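PDB 3R6H: enoyl-CoA hydratase, EchA3 from Mycobacterium marinum M, which probably acts as a lyase of the enoyl-CoA hydratase/isomerase family in lipid metabolism. Local coordinates for residues M32-A35 and L36-I40. Residues are numbered along the deposited sequence; the frame is centred on the assembly and turned at random.
Sequences MQQA and LNEAI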
ATOM      1  N   MET A  32      -9.419 -22.928  22.640  1.00 19.51           N
ATOM      2  CA  MET A  32      -9.962 -21.641  22.203  1.00 18.44           C
ATOM      3  C   MET A  32     -10.431 -21.735  20.743  1.00 17.23           C
ATOM      4  O   MET A  32     -11.484 -21.219  20.394  1.00 17.08           O
ATOM      5  CB  MET A  32      -8.925 -20.513  22.373  1.00 17.36           C
ATOM      6  CG  MET A  32      -9.446 -19.130  21.894  1.00 18.29           C
ATOM      7  SD  MET A  32     -10.814 -18.468  22.839  1.00 17.51           S
ATOM      8  CE  MET A  32      -9.867 -17.685  24.158  1.00 17.45           C
ATOM      9  N   GLN A  33      -9.629 -22.360  19.881  1.00 18.02           N
ATOM     10  CA  GLN A  33      -9.991 -22.494  18.477  1.00 17.73           C
ATOM     11  C   GLN A  33     -11.299 -23.237  18.303  1.00 17.76           C
ATOM     12  O   GLN A  33     -12.124 -22.837  17.519  1.00 16.72           O
ATOM     13  CB  GLN A  33      -8.890 -23.163  17.657  1.00 18.07           C
ATOM     14  CG  GLN A  33      -7.650 -22.297  17.495  1.00 17.50           C
ATOM     15  CD  GLN A  33      -6.583 -22.956  16.656  1.00 17.26           C
ATOM     16  OE1 GLN A  33      -6.880 -23.833  15.837  1.00 19.57           O
ATOM     17  NE2 GLN A  33      -5.327 -22.531  16.843  1.00 16.94           N
ATOM     18  N   GLN A  34     -11.487 -24.333  19.042  1.00 18.84           N
ATOM     19  CA  GLN A  34     -12.721 -25.085  18.938  1.00 20.33           C
ATOM     20  C   GLN A  34     -13.892 -24.242  19.409  1.00 19.41           C
ATOM     21  O   GLN A  34     -14.940 -24.230  18.777  1.00 19.84           O
ATOM     22  CB  GLN A  34     -12.637 -26.368  19.781  1.00 21.03           C
ATOM     23  CG  GLN A  34     -13.868 -27.231  19.668  1.00 25.58           C
ATOM     24  CD  GLN A  34     -13.701 -28.560  20.380  1.00 31.60           C
ATOM     25  OE1 GLN A  34     -12.779 -29.329  20.078  1.00 37.19           O
ATOM     26  NE2 GLN A  34     -14.595 -28.846  21.316  1.00 36.70           N
ATOM     27  N   ALA A  35     -13.688 -23.506  20.497  1.00 19.22           N
ATOM     28  CA  ALA A  35     -14.733 -22.660  21.076  1.00 18.43           C
ATOM     29  C   ALA A  35     -15.126 -21.535  20.123  1.00 17.62           C
ATOM     30  O   ALA A  35     -16.314 -21.227  19.955  1.00 17.35           O
ATOM     31  CB  ALA A  35     -14.284 -22.107  22.410  1.00 18.32           C
ATOM     32  N   LEU A  36     -14.130 -20.938  19.471  1.00 17.40           N
ATOM     33  CA  LEU A  36     -14.397 -19.918  18.454  1.00 16.07           C
ATOM     34  C   LEU A  36     -15.150 -20.488  17.271  1.00 16.17           C
ATOM     35  O   LEU A  36     -16.118 -19.891  16.802  1.00 16.22           O
ATOM     36  CB  LEU A  36     -13.098 -19.297  17.963  1.00 16.02           C
ATOM     37  CG  LEU A  36     -12.460 -18.229  18.846  1.00 15.84           C
ATOM     38  CD1 LEU A  36     -10.981 -17.906  18.372  1.00 14.98           C
ATOM     39  CD2 LEU A  36     -13.323 -16.952  18.927  1.00 18.87           C
ATOM     40  N   ASN A  37     -14.696 -21.637  16.757  1.00 16.32           N
ATOM     41  CA  ASN A  37     -15.381 -22.240  15.636  1.00 17.15           C
ATOM     42  C   ASN A  37     -16.841 -22.579  15.943  1.00 18.18           C
ATOM     43  O   ASN A  37     -17.702 -22.415  15.097  1.00 17.86           O
ATOM     44  CB  ASN A  37     -14.607 -23.458  15.124  1.00 17.58           C
ATOM     45  CG  ASN A  37     -13.520 -23.076  14.173  1.00 17.56           C
ATOM     46  OD1 ASN A  37     -13.764 -22.340  13.207  1.00 16.64           O
ATOM     47  ND2 ASN A  37     -12.312 -23.554  14.421  1.00 16.64           N
ATOM     48  N   GLU A  38     -17.103 -23.073  17.155  1.00 19.55           N
ATOM     49  CA  GLU A  38     -18.460 -23.420  17.564  1.00 20.23           C
ATOM     50  C   GLU A  38     -19.325 -22.169  17.695  1.00 19.16           C
ATOM     51  O   GLU A  38     -20.527 -22.188  17.384  1.00 19.59           O
ATOM     52  CB  GLU A  38     -18.431 -24.242  18.866  1.00 21.35           C
ATOM     53  CG  GLU A  38     -17.895 -25.669  18.622  1.00 25.07           C
ATOM     54  CD  GLU A  38     -17.702 -26.512  19.882  1.00 30.32           C
ATOM     55  OE1 GLU A  38     -17.892 -25.991  20.995  1.00 32.92           O
ATOM     56  OE2 GLU A  38     -17.320 -27.706  19.742  1.00 31.10           O
ATOM     57  N   ALA A  39     -18.718 -21.073  18.135  1.00 17.96           N
ATOM     58  CA  ALA A  39     -19.442 -19.811  18.257  1.00 17.34           C
ATOM     59  C   ALA A  39     -19.801 -19.256  16.874  1.00 16.60           C
ATOM     60  O   ALA A  39     -20.904 -18.765  16.648  1.00 17.25           O
ATOM     61  CB  ALA A  39     -18.630 -18.791  19.061  1.00 16.98           C
ATOM     62  N   ILE A  40     -18.867 -19.343  15.931  1.00 16.88           N
ATOM     63  CA  ILE A  40     -19.160 -18.904  14.557  1.00 16.12           C
ATOM     64  C   ILE A  40     -20.221 -19.810  13.904  1.00 17.32           C
ATOM     65  O   ILE A  40     -21.073 -19.327  13.179  1.00 16.75           O
ATOM     66  CB  ILE A  40     -17.880 -18.814  13.682  1.00 16.20           C
ATOM     67  CG1 ILE A  40     -16.865 -17.865  14.313  1.00 16.29           C
ATOM     68  CG2 ILE A  40     -18.192 -18.318  12.278  1.00 14.67           C
ATOM     69  CD1 ILE A  40     -15.498 -17.948  13.690  1.00 16.03           C
TER
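On the outer face of helix 30-46, Q34 and E38 run side by side and point the same way, one turn apart. Q34 sets its CG opposite the backbone N (chi1 -177°), whereas E38 turns its CG beside its own N (chi1 -72°), and these choices bring the two chains together. OE2 of E38 lies 3.5 Å from CG of Q34 and 3.3 Å from NE2 of Q34. The amide and carboxylate planes are 45° apart. Long polar chains suit this exposed face, where their ends can also meet water. On the buried face M32 and L36 meet obliquely, CG of M32 lying 4.0 Å from CD1 of L36. The thioether, bent at chi2 and chi3, and the branched leucine both reach V7, and L36 also packs on I18 and M20. The small methyls of A35 and A39 let strand 7-12 come close as well. Q33 and N37 face helix 75-92: NE2 of the buried Q33 bonds to the carbonyls of L28 and M80, and N37 OD1 accepts from R90, so both atoms find partners outside this turn. Four successive i to i+4 backbone bonds, from L36 N to M32 O at 2.8 Å through A39 N to A35 O at 3.0 Å, close the turn and set each side chain beside the one four residues on. This is an amphipathic alpha-helix, here the crossover of the beta-alpha-beta unit 15-20, 30-46, 50-54 in a crotonase fold.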